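Local coordinates for cyanate lyase C-terminal domain-containing protein (Tetranychus urticae, PDB 5UK3) that catalyses the bicarbonate-dependent breakdown of cyanate to ammonia and carbon dioxide, acting as a cyanase built from ten copies of one chain, at the interface of chains A and B and the interface of chains A and C. Numbering follows the deposited sequence. Chains: chain A/B/C, Uncharacterized protein.

Contact 1: the interface of chains A and B. Residues chain A 124, 126, 151-152; chain B 126, 128, 151.
A:Leu151 and B:Leu151 point at each other tip to tip, their CD1 methyls 3.6 Å apart, as expected for a pair that straddles a two-fold axis. Each side chain is stretched out: CG stands anti to the carbonyl carbon (chi1 -65°) and CD1 anti to CA (chi2 174°), which carries that methyl across the boundary. The same methyl also meets the serine of the opposite chain, with B:Ser126 OG 3.9 Å from A:Leu151 CD1. The reciprocal pair, A:Ser126 OG and B:Leu151 CD1, has the same spacing, a useful check on the symmetry. A second head-on pair lies beside the leucines, where A:Ile124 sends CD1 to within 3.6 Å of B:Ile128 CG1. B:Ile128 spreads its two branches over different partners, CG1 and CD1 facing A:Ile124. On the other branch, B:Ile128 CG2 rests 3.6 Å from the backbone oxygen A:Pro152 O. A backbone-to-side-chain hydrogen bond within chain B, from B:Ile128 N to the hydroxyl B:Ser126 OG, measures 3.3 Å with 159° at the hydrogen; it ties the hydroxyl to the loop that presents the isoleucine. By its place in the family, Ser126 is the conserved catalytic serine of cyanases, so this apolar patch borders active-site residues. In the fold, Ile124 and Ser126 belong to strand 123-126 of the C-terminal domain, Leu151 and Pro152 close strand 141-152, and Ile128 follows in the loop.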
loop_
_atom_site.group_PDB
_atom_site.type_symbol
_atom_site.label_atom_id
_atom_site.label_comp_id
_atom_site.label_asym_id
_atom_site.label_seq_id
_atom_site.Cartn_x
_atom_site.Cartn_y
_atom_site.Cartn_z
ATOM N N ILE A 124 -23.286 -13.783 9.587
ATOM C CA ILE A 124 -22.128 -14.283 8.896
ATOM C C ILE A 124 -21.931 -15.765 9.102
ATOM O O ILE A 124 -22.548 -16.355 9.965
ATOM C CB ILE A 124 -20.880 -13.651 9.451
ATOM C CG1 ILE A 124 -20.723 -14.017 10.932
ATOM C CG2 ILE A 124 -20.920 -12.138 9.254
ATOM C CD1 ILE A 124 -19.309 -13.884 11.388
ATOM N N SER A 126 -19.175 -18.325 10.275
ATOM C CA SER A 126 -17.971 -18.323 11.076
ATOM C C SER A 126 -16.819 -19.056 10.391
ATOM O O SER A 126 -17.033 -20.053 9.721
ATOM C CB SER A 126 -18.232 -18.979 12.425
ATOM O OG SER A 126 -17.200 -18.650 13.347
ATOM N N LEU A 151 -23.770 -17.144 12.471
ATOM C CA LEU A 151 -23.927 -16.302 13.658
ATOM C C LEU A 151 -24.708 -15.079 13.298
ATOM O O LEU A 151 -24.258 -14.296 12.480
ATOM C CB LEU A 151 -22.609 -15.809 14.193
ATOM C CG LEU A 151 -21.617 -16.849 14.751
ATOM C CD1 LEU A 151 -20.352 -16.076 15.063
ATOM C CD2 LEU A 151 -22.164 -17.561 15.987
ATOM N N PRO A 152 -25.878 -14.900 13.916
ATOM C CA PRO A 152 -26.625 -13.706 13.563
ATOM C C PRO A 152 -26.085 -12.502 14.322
ATOM O O PRO A 152 -25.588 -12.648 15.427
ATOM C CB PRO A 152 -28.032 -14.039 13.994
ATOM C CG PRO A 152 -27.851 -15.007 15.111
ATOM C CD PRO A 152 -26.600 -15.766 14.849
ATOM N N SER B 126 -16.131 -12.854 19.661
ATOM C CA SER B 126 -16.915 -12.470 18.497
ATOM C C SER B 126 -17.190 -10.970 18.467
ATOM O O SER B 126 -17.401 -10.360 19.512
ATOM C CB SER B 126 -18.256 -13.215 18.486
ATOM O OG SER B 126 -18.840 -13.137 17.192
ATOM N N ILE B 128 -19.621 -10.053 16.364
ATOM C CA ILE B 128 -20.944 -10.163 15.800
ATOM C C ILE B 128 -21.953 -10.232 16.938
ATOM O O ILE B 128 -22.877 -9.437 16.993
ATOM C CB ILE B 128 -21.011 -11.410 14.870
ATOM C CG1 ILE B 128 -19.879 -11.363 13.830
ATOM C CG2 ILE B 128 -22.358 -11.509 14.182
ATOM C CD1 ILE B 128 -19.833 -10.114 12.955
ATOM N N LEU B 151 -15.924 -17.900 21.084
ATOM C CA LEU B 151 -16.111 -19.027 20.183
ATOM C C LEU B 151 -14.844 -19.820 20.140
ATOM O O LEU B 151 -13.832 -19.317 19.678
ATOM C CB LEU B 151 -16.391 -18.587 18.757
ATOM C CG LEU B 151 -17.692 -17.817 18.462
ATOM C CD1 LEU B 151 -17.594 -17.400 17.004
ATOM C CD2 LEU B 151 -18.951 -18.651 18.727
#

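Contact 2: the interface of chains A and C. Residues chain A 35, 47, 50-51, 54; chain C 110-111, 115.
C:Ser111, A:His54 and C:Ile115 bury the most surface here, where helix 96-120 of chain C passes against helix 46-53 of the helix-turn-helix-like N-terminal domain of chain A. C:Ser111 sits at the middle. Its CB meets the methyl A:Thr50 CG2 at 3.6 Å, while its OG turns toward A:Ser51. That hydroxyl lies 3.2 Å from the amide A:Ser51 N, but the N-H is aimed along its own helix at A:Val47 O, which makes any hydrogen bond to C:Ser111 doubtful. A:His54 meets C:Ser110 through its ring carbon, with CD2 3.5 Å from C:Ser110 OG, a van der Waals approach. C:Ile115, one turn along the helix from C:Ser111, reaches into the other end of the patch with CG1 beside its backbone N (chi1 -70°). Its CD1 meets A:Val47 CG2 at 3.8 Å, the two side chains crossing at about a right angle, and its CG1 passes 4.1 Å from A:Tyr35 CD2. Within chain A, the same methyl, A:Thr50 CG2, packs over one face of the A:Tyr35 ring, near the rim. The imidazole is steadied from within chain A: A:His54 ND1 donates to A:Thr50 O at 2.9 Å, approaching from 43° above the carbonyl plane.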
loop_
_atom_site.group_PDB
_atom_site.type_symbol
_atom_site.label_atom_id
_atom_site.label_comp_id
_atom_site.label_asym_id
_atom_site.label_seq_id
_atom_site.Cartn_x
_atom_site.Cartn_y
_atom_site.Cartn_z
ATOM N N TYR A 35 -1.832 -37.373 3.887
ATOM C CA TYR A 35 -2.652 -36.659 4.873
ATOM C C TYR A 35 -3.945 -37.432 5.140
ATOM O O TYR A 35 -4.355 -37.573 6.281
ATOM C CB TYR A 35 -2.976 -35.221 4.421
ATOM C CG TYR A 35 -1.791 -34.278 4.333
ATOM C CD1 TYR A 35 -1.166 -33.791 5.473
ATOM C CD2 TYR A 35 -1.303 -33.870 3.106
ATOM C CE1 TYR A 35 -0.076 -32.931 5.385
ATOM C CE2 TYR A 35 -0.211 -33.026 3.002
ATOM C CZ TYR A 35 0.404 -32.552 4.140
ATOM O OH TYR A 35 1.496 -31.692 4.015
ATOM N N VAL A 47 -8.333 -31.935 6.856
ATOM C CA VAL A 47 -7.859 -30.559 6.649
ATOM C C VAL A 47 -7.381 -29.938 7.949
ATOM O O VAL A 47 -6.350 -29.271 7.972
ATOM C CB VAL A 47 -8.931 -29.654 6.026
ATOM C CG1 VAL A 47 -8.488 -28.198 6.003
ATOM C CG2 VAL A 47 -9.231 -30.098 4.604
ATOM N N THR A 50 -4.036 -31.503 8.908
ATOM C CA THR A 50 -3.030 -30.932 8.054
ATOM C C THR A 50 -2.614 -29.559 8.584
ATOM O O THR A 50 -1.437 -29.259 8.685
ATOM C CB THR A 50 -3.531 -30.852 6.613
ATOM O OG1 THR A 50 -3.925 -32.152 6.172
ATOM C CG2 THR A 50 -2.453 -30.359 5.684
ATOM N N SER A 51 -3.585 -28.729 8.945
ATOM C CA SER A 51 -3.282 -27.401 9.476
ATOM C C SER A 51 -2.521 -27.430 10.801
ATOM O O SER A 51 -1.753 -26.517 11.080
ATOM C CB SER A 51 -4.556 -26.564 9.624
ATOM O OG SER A 51 -5.270 -26.909 10.796
ATOM N N HIS A 54 1.000 -28.015 9.826
ATOM C CA HIS A 54 1.545 -26.778 9.247
ATOM C C HIS A 54 1.652 -25.612 10.236
ATOM O O HIS A 54 2.168 -24.554 9.861
ATOM C CB HIS A 54 0.741 -26.324 8.029
ATOM C CG HIS A 54 0.954 -27.173 6.824
ATOM N ND1 HIS A 54 0.663 -28.519 6.791
ATOM C CD2 HIS A 54 1.451 -26.863 5.606
ATOM C CE1 HIS A 54 0.961 -28.997 5.596
ATOM N NE2 HIS A 54 1.439 -28.013 4.858
ATOM N N SER C 110 -2.379 -23.047 3.170
ATOM C CA SER C 110 -1.236 -23.932 2.965
ATOM C C SER C 110 -1.607 -25.402 3.107
ATOM O O SER C 110 -1.000 -26.242 2.437
ATOM C CB SER C 110 -0.100 -23.612 3.930
ATOM O OG SER C 110 -0.435 -23.932 5.262
ATOM N N SER C 111 -2.604 -25.699 3.946
ATOM C CA SER C 111 -3.095 -27.055 4.097
ATOM C C SER C 111 -3.810 -27.538 2.852
ATOM O O SER C 111 -3.601 -28.668 2.393
ATOM C CB SER C 111 -4.058 -27.138 5.268
ATOM O OG SER C 111 -3.416 -26.728 6.456
ATOM N N ILE C 115 -2.707 -30.671 0.450
ATOM C CA ILE C 115 -3.608 -31.779 0.178
ATOM C C ILE C 115 -3.837 -31.899 -1.306
ATOM O O ILE C 115 -3.779 -32.994 -1.841
ATOM C CB ILE C 115 -4.941 -31.620 0.897
ATOM C CG1 ILE C 115 -4.743 -31.800 2.402
ATOM C CG2 ILE C 115 -5.929 -32.662 0.407
ATOM C CD1 ILE C 115 -5.853 -31.190 3.226
#

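Contact 3: the interface of chains A and C. Residues chain A 101-102, 105, 144, 146; chain C 105, 116, 125, 146.
An antiparallel beta bridge between the two copies of strand 141-152 anchors this part of the intertwined cyanase dimer, with helix 96-120 of each chain packed alongside. Its backbone bonds are nearly straight, with 170° or more at the hydrogen: A:Leu144 N donates to C:Ile146 O at 2.9 Å, and C:Ile146 N donates to A:Leu144 O at 2.8 Å. Next to the bridge, C:Phe105 is pressed into chain A. A:Phe101 CB stands over the middle of its ring, 3.7 Å from the centroid, in a CH-pi contact. The relation is mutual, since C:Phe105 CE1 lies 3.5 Å above one face of the A:Phe101 ring, toward the rim. A:Leu144 approaches the C:Phe105 ring at its edge and in its plane, with CD2 3.9 Å from CZ. A:Leu144 has CG anti to the backbone N (chi1 177°), a setting that sends CD2 to the aromatic ring while its backbone serves the strand pair. The far side of A:Phe101 meets C:Met125, whose thioether chain bends at chi3 (88°) and brings CE to 3.4 Å from A:Phe101 CE1. An alanine in place of A:Phe101 would keep CB over the neighbouring ring but would probably leave C:Met125 CE and C:Phe105 CE1 without their aromatic partner, opening a gap between them. The two Phe105 side chains run across each other at about a right angle and touch at their ring rims, A:Phe105 CE2 lying 3.4 Å from C:Phe105 CE2.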
loop_
_atom_site.group_PDB
_atom_site.type_symbol
_atom_site.label_atom_id
_atom_site.label_comp_id
_atom_site.label_asym_id
_atom_site.label_seq_id
_atom_site.Cartn_x
_atom_site.Cartn_y
_atom_site.Cartn_z
ATOM N N PHE A 101 -8.661 -19.239 -5.073
ATOM C CA PHE A 101 -9.709 -19.149 -4.030
ATOM C C PHE A 101 -10.071 -17.701 -3.702
ATOM O O PHE A 101 -11.218 -17.388 -3.568
ATOM C CB PHE A 101 -9.317 -19.906 -2.760
ATOM C CG PHE A 101 -9.218 -21.394 -2.966
ATOM C CD1 PHE A 101 -10.318 -22.108 -3.425
ATOM C CD2 PHE A 101 -8.021 -22.073 -2.748
ATOM C CE1 PHE A 101 -10.235 -23.467 -3.644
ATOM C CE2 PHE A 101 -7.932 -23.435 -2.980
ATOM C CZ PHE A 101 -9.048 -24.127 -3.426
ATOM N N ASN A 102 -9.092 -16.816 -3.649
ATOM C CA ASN A 102 -9.383 -15.409 -3.400
ATOM C C ASN A 102 -10.184 -14.785 -4.548
ATOM O O ASN A 102 -11.145 -14.034 -4.306
ATOM C CB ASN A 102 -8.098 -14.666 -2.956
ATOM C CG ASN A 102 -7.641 -15.118 -1.548
ATOM O OD1 ASN A 102 -8.462 -15.422 -0.637
ATOM N ND2 ASN A 102 -6.314 -15.215 -1.372
ATOM N N PHE A 105 -13.930 -15.576 -4.428
ATOM C CA PHE A 105 -14.778 -14.731 -3.593
ATOM C C PHE A 105 -14.837 -13.277 -4.030
ATOM O O PHE A 105 -15.710 -12.539 -3.593
ATOM C CB PHE A 105 -14.402 -14.872 -2.128
ATOM C CG PHE A 105 -14.690 -16.236 -1.603
ATOM C CD1 PHE A 105 -15.969 -16.578 -1.188
ATOM C CD2 PHE A 105 -13.724 -17.207 -1.614
ATOM C CE1 PHE A 105 -16.252 -17.858 -0.749
ATOM C CE2 PHE A 105 -13.997 -18.488 -1.170
ATOM C CZ PHE A 105 -15.262 -18.819 -0.736
ATOM N N LEU A 144 -14.437 -29.002 -2.723
ATOM C CA LEU A 144 -14.101 -28.345 -1.493
ATOM C C LEU A 144 -15.385 -28.015 -0.767
ATOM O O LEU A 144 -16.230 -27.334 -1.304
ATOM C CB LEU A 144 -13.343 -27.094 -1.853
ATOM C CG LEU A 144 -12.910 -26.141 -0.732
ATOM C CD1 LEU A 144 -11.971 -26.919 0.149
ATOM C CD2 LEU A 144 -12.201 -24.861 -1.144
ATOM N N ILE A 146 -17.164 -26.560 2.633
ATOM C CA ILE A 146 -16.970 -25.768 3.839
ATOM C C ILE A 146 -18.282 -25.787 4.658
ATOM O O ILE A 146 -19.329 -25.487 4.128
ATOM C CB ILE A 146 -16.584 -24.336 3.447
ATOM C CG1 ILE A 146 -15.297 -24.372 2.619
ATOM C CG2 ILE A 146 -16.405 -23.489 4.685
ATOM C CD1 ILE A 146 -14.882 -23.037 2.051
ATOM N N PHE C 105 -9.094 -18.880 4.064
ATOM C CA PHE C 105 -7.968 -19.306 3.222
ATOM C C PHE C 105 -6.622 -18.784 3.684
ATOM O O PHE C 105 -5.585 -19.269 3.249
ATOM C CB PHE C 105 -8.233 -18.977 1.750
ATOM C CG PHE C 105 -9.356 -19.765 1.193
ATOM C CD1 PHE C 105 -9.149 -21.059 0.756
ATOM C CD2 PHE C 105 -10.642 -19.260 1.209
ATOM C CE1 PHE C 105 -10.215 -21.836 0.315
ATOM C CE2 PHE C 105 -11.707 -20.018 0.770
ATOM C CZ PHE C 105 -11.501 -21.318 0.331
ATOM N N ILE C 116 -4.074 -30.774 -1.976
ATOM C CA ILE C 116 -4.335 -30.808 -3.409
ATOM C C ILE C 116 -3.107 -31.301 -4.161
ATOM O O ILE C 116 -3.235 -32.092 -5.101
ATOM C CB ILE C 116 -4.807 -29.466 -3.953
ATOM C CG1 ILE C 116 -6.224 -29.191 -3.452
ATOM C CG2 ILE C 116 -4.849 -29.492 -5.470
ATOM C CD1 ILE C 116 -6.644 -27.742 -3.566
ATOM N N MET C 125 -6.806 -25.496 -8.728
ATOM C CA MET C 125 -8.238 -25.631 -8.937
ATOM C C MET C 125 -8.694 -24.351 -9.580
ATOM O O MET C 125 -8.497 -23.277 -9.010
ATOM C CB MET C 125 -8.966 -25.809 -7.624
ATOM C CG MET C 125 -10.443 -26.039 -7.817
ATOM S SD MET C 125 -11.422 -25.684 -6.357
ATOM C CE MET C 125 -11.706 -23.943 -6.626
ATOM N N ILE C 146 -17.828 -26.171 -3.259
ATOM C CA ILE C 146 -17.149 -25.593 -4.420
ATOM C C ILE C 146 -16.611 -26.739 -5.258
ATOM O O ILE C 146 -15.939 -27.596 -4.731
ATOM C CB ILE C 146 -15.998 -24.670 -3.980
ATOM C CG1 ILE C 146 -16.553 -23.521 -3.126
ATOM C CG2 ILE C 146 -15.265 -24.124 -5.186
ATOM C CD1 ILE C 146 -15.485 -22.630 -2.507
#

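Contact 4: the interface of chains A and C. Residues chain A 108; chain C 47-48, 51, 57, 130, 132.
A:Tyr108 of the cyanase C-terminal domain inserts its ring against helix 46-53 of chain C, part of the helix-turn-helix-like N-terminal domain. The polar link across the boundary runs from the amide nitrogen C:Asn57 ND2 to the phenol oxygen A:Tyr108 OH, at 3.2 Å. With 142° at the hydrogen the bond is bent, but the phenol oxygen lies close to the amide plane. The ring and amide planes are turned 53° apart, so the two groups meet obliquely and do not stack. A:Tyr108 CD1 meets aliphatic carbon, 3.7 Å from C:Val47 CG1 and 3.9 Å from C:Ser51 CB, whereas CE1 lies nearer the polar atoms C:Asn57 ND2 and C:Ser51 OG. C:Val47 CG1 is anti to its own backbone nitrogen (chi1 172°), the setting that turns this methyl to the ring. C:Ile132, from strand 130-136, places CG1 4.2 Å from A:Tyr108 CD2, over one face near the rim. A phenylalanine here would keep the ring but lose the hydroxyl, and would probably leave the C:Asn57 amide N-H that points across the boundary without its acceptor. In the second shell, C:Asn57 ND2 also donates to C:Ser51 OG at 3.0 Å, again in the amide plane, and this fixes how the amide is turned. C:Ser51 OG in turn donates to the backbone oxygen C:Trp48 O at 2.6 Å, so a relay anchored in helix 46-53 sets the amide facing A:Tyr108.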
loop_
_atom_site.group_PDB
_atom_site.type_symbol
_atom_site.label_atom_id
_atom_site.label_comp_id
_atom_site.label_asym_id
_atom_site.label_seq_id
_atom_site.Cartn_x
_atom_site.Cartn_y
_atom_site.Cartn_z
ATOM N N TYR A 108 -17.799 -14.102 -6.780
ATOM C CA TYR A 108 -19.094 -14.563 -6.261
ATOM C C TYR A 108 -19.441 -14.005 -4.879
ATOM O O TYR A 108 -20.459 -14.376 -4.293
ATOM C CB TYR A 108 -19.116 -16.085 -6.242
ATOM C CG TYR A 108 -19.075 -16.682 -7.601
ATOM C CD1 TYR A 108 -20.209 -16.764 -8.381
ATOM C CD2 TYR A 108 -17.895 -17.161 -8.114
ATOM C CE1 TYR A 108 -20.168 -17.329 -9.646
ATOM C CE2 TYR A 108 -17.823 -17.717 -9.380
ATOM C CZ TYR A 108 -18.955 -17.801 -10.154
ATOM O OH TYR A 108 -18.847 -18.354 -11.414
ATOM N N VAL C 47 -26.200 -20.100 -7.399
ATOM C CA VAL C 47 -25.132 -19.092 -7.164
ATOM C C VAL C 47 -24.730 -18.407 -8.449
ATOM O O VAL C 47 -24.565 -17.193 -8.473
ATOM C CB VAL C 47 -23.886 -19.700 -6.518
ATOM C CG1 VAL C 47 -22.747 -18.711 -6.468
ATOM C CG2 VAL C 47 -24.195 -20.186 -5.107
ATOM N N TRP C 48 -24.628 -19.168 -9.533
ATOM C CA TRP C 48 -24.303 -18.567 -10.838
ATOM C C TRP C 48 -25.355 -17.565 -11.287
ATOM O O TRP C 48 -25.033 -16.456 -11.686
ATOM C CB TRP C 48 -24.178 -19.655 -11.892
ATOM C CG TRP C 48 -23.991 -19.150 -13.239
ATOM C CD1 TRP C 48 -22.827 -18.744 -13.794
ATOM C CD2 TRP C 48 -24.990 -18.974 -14.220
ATOM N NE1 TRP C 48 -23.033 -18.336 -15.072
ATOM C CE2 TRP C 48 -24.355 -18.478 -15.370
ATOM C CE3 TRP C 48 -26.358 -19.178 -14.242
ATOM C CZ2 TRP C 48 -25.033 -18.205 -16.544
ATOM C CZ3 TRP C 48 -27.046 -18.909 -15.406
ATOM C CH2 TRP C 48 -26.372 -18.424 -16.552
ATOM N N SER C 51 -25.167 -14.456 -9.409
ATOM C CA SER C 51 -24.088 -13.633 -9.956
ATOM C C SER C 51 -24.398 -12.939 -11.301
ATOM O O SER C 51 -23.880 -11.867 -11.556
ATOM C CB SER C 51 -22.806 -14.453 -10.099
ATOM O OG SER C 51 -22.807 -15.238 -11.272
ATOM N N ASN C 57 -21.361 -11.905 -13.919
ATOM C CA ASN C 57 -21.399 -13.008 -14.867
ATOM C C ASN C 57 -22.491 -12.696 -15.893
ATOM O O ASN C 57 -23.308 -11.823 -15.662
ATOM C CB ASN C 57 -21.700 -14.350 -14.165
ATOM C CG ASN C 57 -20.486 -15.244 -14.032
ATOM O OD1 ASN C 57 -19.635 -15.287 -14.917
ATOM N ND2 ASN C 57 -20.392 -15.967 -12.912
ATOM N N CYS C 130 -16.084 -23.589 -12.496
ATOM C CA CYS C 130 -16.312 -23.740 -11.060
ATOM C C CYS C 130 -17.793 -23.614 -10.699
ATOM O O CYS C 130 -18.402 -22.651 -11.087
ATOM C CB CYS C 130 -15.503 -22.676 -10.344
ATOM S SG CYS C 130 -15.135 -23.094 -8.640
ATOM N N ILE C 132 -20.277 -23.238 -7.613
ATOM C CA ILE C 132 -20.543 -23.038 -6.192
ATOM C C ILE C 132 -21.969 -23.528 -5.884
ATOM O O ILE C 132 -22.820 -23.420 -6.734
ATOM C CB ILE C 132 -20.457 -21.557 -5.776
ATOM C CG1 ILE C 132 -19.286 -20.804 -6.442
ATOM C CG2 ILE C 132 -20.363 -21.431 -4.260
ATOM C CD1 ILE C 132 -17.953 -21.442 -6.206
#

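Contacts 2, 3 and 4 all join chains A and C, and helix 96-120 enters each. The C-alpha centre of contact 3 lies about 14 Å from that of contact 2 and 13 Å from that of contact 4, while contacts 2 and 4 are about 27 Å apart. Val47 and Ser51 serve in contact 2 from chain A and in contact 4 from chain C, so contacts 2 and 4 flank the strand bridge with exchanged roles. Contact 1 stands 21 to 25 Å from the others and joins a different pair. Strand 141-152 serves contacts 1 and 3, probably linking the A-C dimer to others in the decamer.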